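Local coordinates for protein aminopeptidase N (Francisella tularensis subsp. tularensis, PDB 5DLL) that acts as a zinc-dependent M1-family aminopeptidase, releasing N-terminal amino acids from peptides, and probably degrades intracellular peptides during growth and starvation, at residues 357-361 against 566-570; 350-355 against 606-610; 38-43 against 107-113; 44-48 against 140-144; 809-813 against 851-857. One frame throughout, in Å; residues are numbered along the deposited sequence. Where two conformers were deposited one is given.

Contacts 1 and 2 both use helix 349-369 and join the M1 peptidase region to the C-terminal helical region. They touch: W569 CZ2 of contact 1 lies 3.4 Å from I354 CG2 of contact 2. Both are partly buried. Contact 1 adds a salt bridge to its packing, whereas contact 2 has no hydrogen bond between its segments. Contacts 3 and 4 share strand 42-52 in the N-terminal region. Contact 3 is a largely polar strand end with several exposed residues. Contact 4 is buried and closes on a sodium ion. Contact 5 is partly buried and lies apart in the C-terminal helices, where a carboxylate meets a helix start.

Contact 1: residues 357-361 against 566-570; sequences VRIIR and FNRWD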
# COMPACT_ATOMS: atom_id res chain seq x y z
N VAL A 357 -9.41 3.89 -4.73
CA VAL A 357 -10.61 4.48 -4.13
C VAL A 357 -11.30 3.51 -3.17
O VAL A 357 -11.77 3.93 -2.10
CB VAL A 357 -11.61 4.94 -5.21
CG1 VAL A 357 -12.91 5.42 -4.57
CG2 VAL A 357 -10.99 6.05 -6.06
N ARG A 358 -11.38 2.23 -3.54
CA ARG A 358 -11.97 1.21 -2.66
C ARG A 358 -11.31 1.22 -1.28
O ARG A 358 -11.99 0.99 -0.27
CB ARG A 358 -11.86 -0.19 -3.29
CG ARG A 358 -12.75 -0.44 -4.50
CD ARG A 358 -14.12 0.21 -4.35
NE ARG A 358 -14.72 -0.08 -3.05
CZ ARG A 358 -15.88 0.42 -2.63
NH1 ARG A 358 -16.57 1.24 -3.41
NH2 ARG A 358 -16.34 0.09 -1.43
N ILE A 359 -10.01 1.48 -1.23
CA ILE A 359 -9.27 1.61 0.04
C ILE A 359 -9.72 2.83 0.84
O ILE A 359 -9.89 2.75 2.05
CB ILE A 359 -7.74 1.67 -0.19
CG1 ILE A 359 -7.19 0.26 -0.44
CG2 ILE A 359 -7.01 2.30 0.98
CD1 ILE A 359 -5.74 0.21 -0.87
N ILE A 360 -9.90 3.96 0.16
CA ILE A 360 -10.34 5.19 0.82
C ILE A 360 -11.76 5.06 1.37
O ILE A 360 -12.04 5.49 2.48
CB ILE A 360 -10.25 6.42 -0.11
CG1 ILE A 360 -8.80 6.66 -0.55
CG2 ILE A 360 -10.81 7.66 0.58
CD1 ILE A 360 -7.82 6.84 0.60
N ARG A 361 -12.65 4.47 0.59
CA ARG A 361 -14.04 4.28 1.03
C ARG A 361 -14.18 3.19 2.09
O ARG A 361 -15.05 3.28 2.95
CB ARG A 361 -14.93 3.96 -0.16
CG ARG A 361 -15.13 5.14 -1.08
CD ARG A 361 -15.91 4.74 -2.31
NE ARG A 361 -16.29 5.89 -3.11
CZ ARG A 361 -16.81 5.82 -4.33
NH1 ARG A 361 -17.03 4.64 -4.90
NH2 ARG A 361 -17.12 6.93 -4.98
N PHE A 566 -14.56 6.14 -14.72
CA PHE A 566 -14.78 5.93 -13.30
C PHE A 566 -16.25 6.12 -12.94
O PHE A 566 -16.86 5.22 -12.36
CB PHE A 566 -13.90 6.87 -12.46
CG PHE A 566 -14.09 6.72 -10.98
CD1 PHE A 566 -13.39 5.76 -10.26
CD2 PHE A 566 -14.98 7.55 -10.29
CE1 PHE A 566 -13.57 5.62 -8.90
CE2 PHE A 566 -15.16 7.42 -8.93
CZ PHE A 566 -14.45 6.45 -8.23
N ASN A 567 -16.81 7.27 -13.28
CA ASN A 567 -18.20 7.58 -12.95
C ASN A 567 -19.19 6.60 -13.58
O ASN A 567 -20.31 6.45 -13.08
CB ASN A 567 -18.57 9.02 -13.32
CG ASN A 567 -18.36 10.00 -12.18
OD1 ASN A 567 -17.95 9.63 -11.08
ND2 ASN A 567 -18.66 11.27 -12.43
N ARG A 568 -18.79 5.95 -14.68
CA ARG A 568 -19.60 4.89 -15.28
C ARG A 568 -19.66 3.68 -14.36
O ARG A 568 -20.74 3.18 -14.06
CB ARG A 568 -19.05 4.50 -16.66
CG ARG A 568 -19.21 5.58 -17.72
CD ARG A 568 -18.62 5.16 -19.06
NE ARG A 568 -19.52 4.28 -19.82
CZ ARG A 568 -19.40 3.99 -21.11
NH1 ARG A 568 -18.41 4.51 -21.84
NH2 ARG A 568 -20.28 3.18 -21.70
N TRP A 569 -18.50 3.22 -13.91
CA TRP A 569 -18.41 2.16 -12.90
C TRP A 569 -19.12 2.58 -11.60
O TRP A 569 -19.91 1.83 -11.04
CB TRP A 569 -16.94 1.79 -12.63
CG TRP A 569 -16.69 1.00 -11.38
CD1 TRP A 569 -16.65 -0.36 -11.26
CD2 TRP A 569 -16.40 1.52 -10.08
NE1 TRP A 569 -16.37 -0.72 -9.96
CE2 TRP A 569 -16.22 0.42 -9.21
CE3 TRP A 569 -16.29 2.82 -9.55
CZ2 TRP A 569 -15.93 0.58 -7.86
CZ3 TRP A 569 -16.01 2.97 -8.21
CH2 TRP A 569 -15.84 1.86 -7.37
N ASP A 570 -18.85 3.80 -11.14
CA ASP A 570 -19.36 4.27 -9.85
C ASP A 570 -20.88 4.32 -9.84
O ASP A 570 -21.51 3.91 -8.86
CB ASP A 570 -18.80 5.65 -9.52
CG ASP A 570 -18.95 6.01 -8.05
OD1 ASP A 570 -18.66 5.15 -7.19
OD2 ASP A 570 -19.34 7.16 -7.75
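R361 slides its guanidinium past the indole of W569, the two running in opposite directions. Their planes are only 11° apart, and R361 NH1 comes within 3.8 Å of W569 CZ3. The approach is oblique to both groups. The same guanidinium reaches D570 in a salt bridge. R361 NH1 donates to D570 OD1 at 2.9 Å, with an N-H...O angle of 153°. R361 NH2 adds a weak bond to D570 OD1 at 3.2 Å. One carboxylate oxygen therefore takes both N-H groups, and it lies near the guanidinium plane. NH1 meets OD1 on its syn side but somewhat out of the carboxylate plane. The R361 chain is extended from CG to NE, which carries the charge across the gap between the helices.

V357 has two roles. Its CG1 lies 3.7 Å above one face of the R361 guanidinium, offset toward the rim. Its CG2 meets F566 CE1 at 3.9 Å. The F566 ring turns an edge to R361 NH2 and one face to W569 CE3. R358 is modelled in two conformers. In one of them CD lies at the edge of the indole, so that touch is less certain.

The axes of the two short segments come no closer than 14.3 Å, with a crossing angle of -50°, so long side chains do the bridging. Helix 349-369 belongs to the M1 peptidase region and helix 565-581 to the ARM-repeat region. The F540 loop touches V357. I359 and I360 face helix 390-423, while N567 bonds to S535 on strand 533-535.

Contact 2: residues 350-355 against 606-610; sequences DVKRID and ALISN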
# COMPACT_ATOMS: atom_id res chain seq x y z
N ASP A 350 -7.87 3.15 -15.04
CA ASP A 350 -9.20 3.14 -14.42
C ASP A 350 -9.31 2.08 -13.32
O ASP A 350 -9.90 2.34 -12.27
CB ASP A 350 -10.28 2.91 -15.48
CG ASP A 350 -10.29 3.98 -16.55
OD1 ASP A 350 -10.32 5.18 -16.20
OD2 ASP A 350 -10.28 3.63 -17.76
N VAL A 351 -8.75 0.90 -13.56
CA VAL A 351 -8.79 -0.20 -12.59
C VAL A 351 -7.93 0.14 -11.38
O VAL A 351 -8.39 0.02 -10.23
CB VAL A 351 -8.30 -1.53 -13.21
CG1 VAL A 351 -8.21 -2.63 -12.16
CG2 VAL A 351 -9.22 -1.95 -14.35
N LYS A 352 -6.70 0.57 -11.62
CA LYS A 352 -5.82 1.01 -10.54
C LYS A 352 -6.52 2.07 -9.71
O LYS A 352 -6.43 2.06 -8.48
CB LYS A 352 -4.50 1.57 -11.08
CG LYS A 352 -3.55 2.09 -10.01
CD LYS A 352 -3.32 1.08 -8.89
CE LYS A 352 -2.21 1.52 -7.95
NZ LYS A 352 -2.20 0.71 -6.69
N ARG A 353 -7.22 2.98 -10.38
CA ARG A 353 -7.90 4.07 -9.72
C ARG A 353 -9.12 3.60 -8.92
O ARG A 353 -9.42 4.16 -7.86
CB ARG A 353 -8.32 5.14 -10.74
CG ARG A 353 -8.87 6.42 -10.13
CD ARG A 353 -7.97 6.98 -9.04
NE ARG A 353 -8.56 8.14 -8.38
CZ ARG A 353 -8.24 8.57 -7.16
NH1 ARG A 353 -7.34 7.92 -6.42
NH2 ARG A 353 -8.85 9.64 -6.66
N ILE A 354 -9.81 2.57 -9.40
CA ILE A 354 -10.89 1.96 -8.62
C ILE A 354 -10.32 1.30 -7.36
O ILE A 354 -10.83 1.53 -6.26
CB ILE A 354 -11.71 0.94 -9.46
CG1 ILE A 354 -12.56 1.68 -10.50
CG2 ILE A 354 -12.61 0.09 -8.57
CD1 ILE A 354 -13.06 0.80 -11.62
N ASP A 355 -9.26 0.52 -7.52
CA ASP A 355 -8.60 -0.16 -6.39
C ASP A 355 -8.14 0.80 -5.29
O ASP A 355 -8.25 0.48 -4.11
CB ASP A 355 -7.40 -0.98 -6.87
CG ASP A 355 -7.80 -2.17 -7.74
OD1 ASP A 355 -9.00 -2.52 -7.78
OD2 ASP A 355 -6.91 -2.74 -8.40
N ALA A 606 -10.58 -4.63 -18.90
CA ALA A 606 -10.41 -4.80 -17.46
C ALA A 606 -11.42 -3.94 -16.70
O ALA A 606 -12.00 -4.39 -15.71
CB ALA A 606 -8.99 -4.44 -17.04
N LEU A 607 -11.61 -2.71 -17.17
CA LEU A 607 -12.63 -1.81 -16.62
C LEU A 607 -14.03 -2.42 -16.76
O LEU A 607 -14.86 -2.30 -15.86
CB LEU A 607 -12.57 -0.44 -17.31
CG LEU A 607 -13.79 0.48 -17.20
CD1 LEU A 607 -14.04 0.92 -15.77
CD2 LEU A 607 -13.59 1.68 -18.12
N ILE A 608 -14.29 -3.05 -17.90
CA ILE A 608 -15.53 -3.80 -18.11
C ILE A 608 -15.70 -4.86 -17.02
O ILE A 608 -16.77 -4.97 -16.41
CB ILE A 608 -15.58 -4.44 -19.52
CG1 ILE A 608 -15.71 -3.35 -20.60
CG2 ILE A 608 -16.76 -5.39 -19.65
CD1 ILE A 608 -15.51 -3.85 -22.02
N SER A 609 -14.64 -5.63 -16.76
CA SER A 609 -14.65 -6.67 -15.73
C SER A 609 -15.03 -6.16 -14.34
O SER A 609 -15.72 -6.85 -13.60
CB SER A 609 -13.28 -7.36 -15.66
OG SER A 609 -12.78 -7.62 -16.96
N ASN A 610 -14.57 -4.96 -13.99
CA ASN A 610 -14.87 -4.36 -12.68
C ASN A 610 -16.31 -3.87 -12.59
O ASN A 610 -16.97 -4.07 -11.57
CB ASN A 610 -13.93 -3.18 -12.36
CG ASN A 610 -12.82 -3.57 -11.39
OD1 ASN A 610 -12.62 -2.90 -10.38
ND2 ASN A 610 -12.11 -4.65 -11.70
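N610, V351 and L607 have the most surface buried here. N610 comes toward I354 from the opposite direction. Its OD1 sits 3.5 Å from I354 CG2 and 3.9 Å from I354 CD1, so the amide oxygen, as modelled, lies against both branches of I354. V351 fits its CG2 against the start of segment 606-610. That methyl lies 3.7 Å from A606 CB and 3.8 Å from the L607 backbone N. V351 CG1 is anti to its own backbone N (chi1 174°), and this leaves CG2 to face A606.

Side chains of helix 349-369 pack here against helix 605-612, joining the M1 peptidase region to the C-terminal ARM-repeat region. The axes of the short segments come within 9.6 Å, and their directions differ by 35°. The CA atoms of V351 and L607 are 5.8 Å apart, the nearest pair of the two segments.

L607 points its side chain past D350 at a slant. Its CD2 lies 3.9 Å from D350 OD2, and its CD1 makes a looser apolar touch with I354 CD1 at 4.3 Å. No hydrogen bond joins the two segments. W569 of helix 565-581 packs on N610. Helix 668-685 covers A606 and S609.

Contact 3: residues 38-43 against 107-113; sequences DESKTR and VVEINPS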
# COMPACT_ATOMS: atom_id res chain seq x y z
N ASP A 38 32.12 -8.77 12.56
CA ASP A 38 32.27 -10.00 13.32
C ASP A 38 30.92 -10.36 13.93
O ASP A 38 30.10 -9.49 14.23
CB ASP A 38 33.32 -9.83 14.42
CG ASP A 38 33.60 -11.13 15.16
OD1 ASP A 38 34.03 -12.11 14.52
OD2 ASP A 38 33.38 -11.17 16.39
N GLU A 39 30.69 -11.66 14.10
CA GLU A 39 29.47 -12.18 14.70
C GLU A 39 29.16 -11.53 16.06
O GLU A 39 28.05 -11.06 16.28
CB GLU A 39 29.58 -13.71 14.84
CG GLU A 39 28.38 -14.40 15.45
CD GLU A 39 28.64 -15.88 15.72
OE1 GLU A 39 28.37 -16.34 16.85
OE2 GLU A 39 29.11 -16.57 14.79
N SER A 40 30.17 -11.47 16.94
CA SER A 40 29.99 -11.00 18.33
C SER A 40 30.41 -9.55 18.56
O SER A 40 29.73 -8.80 19.25
CB SER A 40 30.80 -11.88 19.29
OG SER A 40 30.46 -13.24 19.17
N LYS A 41 31.56 -9.18 18.00
CA LYS A 41 32.22 -7.92 18.34
C LYS A 41 32.54 -7.10 17.09
O LYS A 41 33.71 -6.94 16.73
CB LYS A 41 33.50 -8.22 19.13
CG LYS A 41 33.27 -9.02 20.40
CD LYS A 41 34.59 -9.35 21.10
CE LYS A 41 34.37 -9.73 22.55
NZ LYS A 41 33.37 -10.82 22.72
N THR A 42 31.51 -6.60 16.43
CA THR A 42 31.67 -5.71 15.28
C THR A 42 32.11 -4.33 15.77
O THR A 42 31.48 -3.75 16.65
CB THR A 42 30.36 -5.58 14.48
OG1 THR A 42 29.97 -6.86 13.96
CG2 THR A 42 30.51 -4.59 13.33
N ARG A 43 33.20 -3.81 15.19
CA ARG A 43 33.76 -2.52 15.60
C ARG A 43 33.40 -1.42 14.61
O ARG A 43 33.69 -1.55 13.42
CB ARG A 43 35.28 -2.60 15.73
CG ARG A 43 35.77 -3.37 16.95
CD ARG A 43 37.29 -3.43 16.97
NE ARG A 43 37.91 -2.14 17.28
CZ ARG A 43 39.19 -1.84 17.10
NH1 ARG A 43 40.04 -2.73 16.59
NH2 ARG A 43 39.64 -0.63 17.43
N VAL A 107 35.09 5.15 18.39
CA VAL A 107 35.11 3.71 18.15
C VAL A 107 34.11 3.06 19.10
O VAL A 107 34.08 3.39 20.28
CB VAL A 107 36.50 3.08 18.35
CG1 VAL A 107 36.45 1.58 18.07
CG2 VAL A 107 37.53 3.77 17.47
N VAL A 108 33.31 2.14 18.56
CA VAL A 108 32.21 1.50 19.29
C VAL A 108 32.18 0.01 18.93
O VAL A 108 32.59 -0.37 17.84
CB VAL A 108 30.86 2.18 18.92
CG1 VAL A 108 29.67 1.26 19.07
CG2 VAL A 108 30.66 3.45 19.74
N GLU A 109 31.70 -0.82 19.85
CA GLU A 109 31.54 -2.26 19.61
C GLU A 109 30.08 -2.68 19.79
O GLU A 109 29.40 -2.20 20.69
CB GLU A 109 32.44 -3.06 20.55
CG GLU A 109 32.44 -4.56 20.31
CD GLU A 109 33.21 -5.31 21.39
OE1 GLU A 109 34.43 -5.06 21.51
OE2 GLU A 109 32.59 -6.12 22.11
N ILE A 110 29.61 -3.59 18.94
CA ILE A 110 28.22 -4.04 18.96
C ILE A 110 28.10 -5.52 18.62
O ILE A 110 29.00 -6.11 18.04
CB ILE A 110 27.35 -3.23 17.96
CG1 ILE A 110 27.93 -3.32 16.54
CG2 ILE A 110 27.25 -1.78 18.40
CD1 ILE A 110 27.09 -2.63 15.49
N ASN A 111 26.96 -6.10 18.98
CA ASN A 111 26.73 -7.53 18.86
C ASN A 111 25.52 -7.80 17.96
O ASN A 111 24.38 -7.79 18.42
CB ASN A 111 26.51 -8.13 20.25
CG ASN A 111 26.73 -9.63 20.29
OD1 ASN A 111 26.70 -10.31 19.27
ND2 ASN A 111 26.94 -10.16 21.50
N PRO A 112 25.78 -8.00 16.65
CA PRO A 112 24.72 -8.34 15.69
C PRO A 112 24.07 -9.69 15.97
O PRO A 112 22.85 -9.83 15.82
CB PRO A 112 25.46 -8.38 14.35
CG PRO A 112 26.65 -7.51 14.55
CD PRO A 112 27.06 -7.73 15.97
N SER A 113 24.87 -10.67 16.39
CA SER A 113 24.38 -12.00 16.71
C SER A 113 23.30 -11.96 17.78
O SER A 113 22.38 -12.79 17.77
CB SER A 113 25.53 -12.88 17.17
OG SER A 113 25.08 -14.19 17.45
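T42 and I110 pair through their backbones as an antiparallel hydrogen-bonded pair. T42 N donates to I110 O, and I110 N donates to T42 O, both at 3.0 Å. R43 and E109 form the next, non-hydrogen-bonded pair. There R43 CA makes a CA-H...O contact with V108 O, which probably also accepts from V44 N. Beyond the strand end, S113 N donates to E39 O at 3.2 Å, which joins the two loops. S40 O is met across the contact by N111 CA in another CA-H...O contact.

The turn before T42 is held from within. D38 OD2 accepts from S40 N and from K41 N, an Asx turn and a wider Asx motif. K41 N meets OD2 on its anti side, close to the carboxylate plane. S40 N comes from well above that plane. T42 OG1 donates to D38 O at 2.6 Å, in the carbonyl plane and on a lone pair. The T42 hydroxyl sits beside its backbone N (chi1 -62°), which turns it back to D38. T42 OG1 also lies 3.4 Å from P112 CG.

K41 lies alongside E109, both side chains pointing the same way, and K41 CG is 3.4 Å from E109 OE2. The charged ends do not touch: K41 NZ is 4.8 Å from E109 OE2. The contact between these neighbouring sheet strands is thus held mainly by backbone bonds, with the D38 carboxylate satisfying the turn's N-H groups. The K41 and E109 charges probably add a diffuse attraction.

Contact 4: residues 44-48 against 140-144; sequences VTANL and ITYYL. With NA (sodium ion), chain R.
T141 reaches from the loop 140-144 toward strand 44-48, and its side chain touches both protein and sodium. Its CB lies 3.9 Å from V44 CG1. From there the branches part. T141 CG2 turns to A46 and meets A46 CB at 4.1 Å. T141 OG1 binds the sodium ion at 2.5 Å. A chi1 of -158° carries OG1 away from the backbone N and to the metal. V44 O binds the same ion from the strand at 2.3 Å. T106 of strand 101-110 supplies the other two ligand atoms, its backbone O and its OG1.

Away from the ion, methyl groups of the strand lie against carbonyl oxygens and side chains of the loop. V44 CG2 rests near I140 O at 3.9 Å and more loosely against I140 CG2. At the far end, L48 CD2 lies 3.5 Å from Y142 O. L48 CD2 also meets Y143 CD1 at 4.2 Å, coming in at a slant to the ring. The Y143 hydroxyl bonds to T31 of strand 26-36, and its ring packs edge-to-face with F137.

The strand and the loop run nearly the same way, 13° apart end to end. They do not pair as strands. The loop covers the strand in the N-terminal region, where V44, A46 and L48 all turn toward it. The ion is held by neutral oxygens, two carbonyls and two hydroxyls, and its charge probably polarises all four. It links the loop to strands 42-52 and 101-110, where no direct hydrogen bond joins segments 44-48 and 140-144.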
# COMPACT_ATOMS: atom_id res chain seq x y z
N VAL A 44 32.79 -0.35 15.11
CA VAL A 44 32.36 0.78 14.28
C VAL A 44 33.07 2.08 14.67
O VAL A 44 32.65 2.80 15.61
CB VAL A 44 30.82 0.96 14.35
CG1 VAL A 44 30.36 2.00 13.34
CG2 VAL A 44 30.12 -0.37 14.12
N THR A 45 34.14 2.37 13.94
CA THR A 45 34.81 3.66 13.99
C THR A 45 34.01 4.64 13.14
O THR A 45 33.54 4.27 12.07
CB THR A 45 36.25 3.59 13.43
OG1 THR A 45 36.93 2.45 13.98
CG2 THR A 45 37.03 4.87 13.77
N ALA A 46 33.86 5.87 13.62
CA ALA A 46 33.07 6.88 12.90
C ALA A 46 33.63 8.28 13.09
O ALA A 46 33.77 8.75 14.23
CB ALA A 46 31.62 6.84 13.35
N ASN A 47 33.94 8.94 11.98
CA ASN A 47 34.40 10.32 11.99
C ASN A 47 33.28 11.24 11.55
O ASN A 47 32.91 11.26 10.38
CB ASN A 47 35.59 10.49 11.05
CG ASN A 47 36.89 10.05 11.68
OD1 ASN A 47 37.81 10.85 11.83
ND2 ASN A 47 36.97 8.78 12.06
N LEU A 48 32.75 12.00 12.50
CA LEU A 48 31.64 12.91 12.26
C LEU A 48 32.18 14.31 12.13
O LEU A 48 32.77 14.83 13.08
CB LEU A 48 30.63 12.85 13.42
CG LEU A 48 29.60 11.72 13.39
CD1 LEU A 48 30.20 10.40 12.94
CD2 LEU A 48 28.94 11.58 14.76
N ILE A 140 23.86 1.59 16.10
CA ILE A 140 25.05 1.18 15.35
C ILE A 140 26.26 2.00 15.79
O ILE A 140 27.31 1.44 16.10
CB ILE A 140 24.83 1.32 13.83
CG1 ILE A 140 23.68 0.41 13.39
CG2 ILE A 140 26.10 0.97 13.06
CD1 ILE A 140 23.27 0.55 11.94
N THR A 141 26.11 3.32 15.80
CA THR A 141 27.10 4.21 16.41
C THR A 141 26.36 5.46 16.88
O THR A 141 25.17 5.61 16.61
CB THR A 141 28.28 4.53 15.46
OG1 THR A 141 29.43 4.96 16.21
CG2 THR A 141 27.90 5.59 14.44
N TYR A 142 27.07 6.33 17.59
CA TYR A 142 26.48 7.54 18.17
C TYR A 142 26.29 8.59 17.08
O TYR A 142 27.24 8.97 16.40
CB TYR A 142 27.36 8.11 19.29
CG TYR A 142 27.29 7.35 20.60
CD1 TYR A 142 26.26 7.59 21.50
CD2 TYR A 142 28.25 6.41 20.94
CE1 TYR A 142 26.19 6.90 22.71
CE2 TYR A 142 28.19 5.72 22.15
CZ TYR A 142 27.16 5.97 23.03
OH TYR A 142 27.09 5.29 24.22
N TYR A 143 25.05 9.06 16.94
CA TYR A 143 24.68 9.96 15.85
C TYR A 143 23.57 10.92 16.28
O TYR A 143 22.98 10.76 17.35
CB TYR A 143 24.20 9.12 14.66
CG TYR A 143 24.40 9.79 13.32
CD1 TYR A 143 25.67 9.92 12.76
CD2 TYR A 143 23.32 10.30 12.60
CE1 TYR A 143 25.86 10.53 11.54
CE2 TYR A 143 23.51 10.92 11.37
CZ TYR A 143 24.78 11.03 10.85
OH TYR A 143 24.99 11.64 9.64
N LEU A 144 23.30 11.93 15.45
CA LEU A 144 22.07 12.72 15.57
C LEU A 144 20.98 12.03 14.75
O LEU A 144 20.72 12.39 13.60
CB LEU A 144 22.28 14.16 15.10
CG LEU A 144 23.09 15.06 16.04
CD1 LEU A 144 23.52 16.32 15.31
CD2 LEU A 144 22.32 15.40 17.30
NA NA R . 31.87 4.79 16.37

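Contact 5: residues 809-813 against 851-857; sequences VLALD and SNPSKNV
The flat carboxylate of D813 turns its oxygen edge to S854, which grips both atoms. S854 OG donates to D813 OD1 at 2.6 Å, and S854 N donates to D813 OD2 at 2.9 Å. Each oxygen uses its syn lone pair. The backbone bond is nearly straight, with an N-H...O angle of 168°. One face of the carboxylate is lined by two aliphatic groups. V857 CG2 lies over D813 OD1, and P853 CB lies over D813 OD2 at 3.6 Å. The two bonds hold the flat group against rotation. With chi1 at -168°, the D813 side chain extends across to S854.

S854 is the N-cap of helix 855-866, and D813 comes from near the end of helix 800-815. Both helices belong to the C-terminal ARM-repeat region. Earlier on the D813 helix, L810 CD1 touches S851 CB at 3.7 Å, while S851 OG bonds to K847 O. V809 CG1 and V857 CG1 meet loosely at 4.3 Å, and I848 of helix 835-849 packs on both valines. The D813 carboxylate lies beside the N-terminal end of helix 855-866, where the helix dipole would probably favour its negative charge.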
# COMPACT_ATOMS: atom_id res chain seq x y z
N VAL A 809 -8.07 -19.01 17.55
CA VAL A 809 -7.35 -17.93 18.22
C VAL A 809 -6.59 -18.45 19.44
O VAL A 809 -5.45 -18.05 19.68
CB VAL A 809 -8.31 -16.80 18.67
CG1 VAL A 809 -7.61 -15.84 19.63
CG2 VAL A 809 -8.83 -16.04 17.45
N LEU A 810 -7.23 -19.33 20.21
CA LEU A 810 -6.60 -19.90 21.40
C LEU A 810 -5.48 -20.89 21.05
O LEU A 810 -4.50 -20.99 21.79
CB LEU A 810 -7.65 -20.57 22.29
CG LEU A 810 -8.65 -19.59 22.92
CD1 LEU A 810 -9.80 -20.35 23.59
CD2 LEU A 810 -7.96 -18.65 23.91
N ALA A 811 -5.64 -21.62 19.95
CA ALA A 811 -4.62 -22.55 19.48
C ALA A 811 -3.41 -21.80 18.89
O ALA A 811 -2.25 -22.17 19.15
CB ALA A 811 -5.20 -23.49 18.44
N LEU A 812 -3.68 -20.76 18.11
CA LEU A 812 -2.64 -19.89 17.57
C LEU A 812 -1.86 -19.17 18.67
O LEU A 812 -0.64 -19.01 18.57
CB LEU A 812 -3.26 -18.84 16.64
CG LEU A 812 -3.90 -19.35 15.35
CD1 LEU A 812 -4.60 -18.20 14.64
CD2 LEU A 812 -2.87 -20.00 14.44
N ASP A 813 -2.56 -18.75 19.71
CA ASP A 813 -1.97 -18.00 20.81
C ASP A 813 -0.85 -18.76 21.53
O ASP A 813 0.00 -18.16 22.18
CB ASP A 813 -3.05 -17.60 21.81
CG ASP A 813 -2.57 -16.59 22.83
OD1 ASP A 813 -2.08 -15.52 22.42
OD2 ASP A 813 -2.69 -16.87 24.04
N SER A 851 -10.40 -17.99 28.75
CA SER A 851 -9.53 -19.17 28.63
C SER A 851 -8.05 -18.87 28.94
O SER A 851 -7.17 -19.64 28.56
CB SER A 851 -9.66 -19.79 27.24
OG SER A 851 -10.94 -20.37 27.09
N ASN A 852 -7.80 -17.78 29.65
CA ASN A 852 -6.44 -17.38 30.03
C ASN A 852 -5.49 -17.38 28.84
O ASN A 852 -4.63 -18.25 28.72
CB ASN A 852 -5.90 -18.28 31.15
CG ASN A 852 -4.56 -17.82 31.68
OD1 ASN A 852 -4.24 -16.63 31.69
ND2 ASN A 852 -3.75 -18.77 32.13
N PRO A 853 -5.65 -16.39 27.95
CA PRO A 853 -4.73 -16.23 26.84
C PRO A 853 -3.55 -15.36 27.26
O PRO A 853 -3.50 -14.89 28.40
CB PRO A 853 -5.58 -15.52 25.81
CG PRO A 853 -6.51 -14.67 26.61
CD PRO A 853 -6.71 -15.37 27.93
N SER A 854 -2.62 -15.16 26.34
CA SER A 854 -1.50 -14.25 26.55
C SER A 854 -2.02 -12.85 26.86
O SER A 854 -3.17 -12.52 26.57
CB SER A 854 -0.61 -14.20 25.31
OG SER A 854 -1.32 -13.71 24.18
N LYS A 855 -1.15 -12.03 27.45
CA LYS A 855 -1.47 -10.65 27.77
C LYS A 855 -1.97 -9.90 26.53
O LYS A 855 -3.02 -9.28 26.57
CB LYS A 855 -0.25 -9.95 28.36
CG LYS A 855 -0.41 -8.46 28.61
CD LYS A 855 0.80 -7.89 29.35
CE LYS A 855 0.94 -6.39 29.14
NZ LYS A 855 1.26 -6.03 27.73
N ASN A 856 -1.22 -10.00 25.43
CA ASN A 856 -1.54 -9.33 24.17
C ASN A 856 -2.99 -9.54 23.73
O ASN A 856 -3.74 -8.57 23.54
CB ASN A 856 -0.57 -9.82 23.07
CG ASN A 856 -0.67 -9.02 21.77
OD1 ASN A 856 -1.29 -7.95 21.72
ND2 ASN A 856 -0.06 -9.54 20.71
N VAL A 857 -3.38 -10.80 23.61
CA VAL A 857 -4.72 -11.19 23.18
C VAL A 857 -5.80 -10.83 24.21
O VAL A 857 -6.88 -10.37 23.84
CB VAL A 857 -4.78 -12.71 22.90
CG1 VAL A 857 -6.21 -13.18 22.69
CG2 VAL A 857 -3.90 -13.06 21.70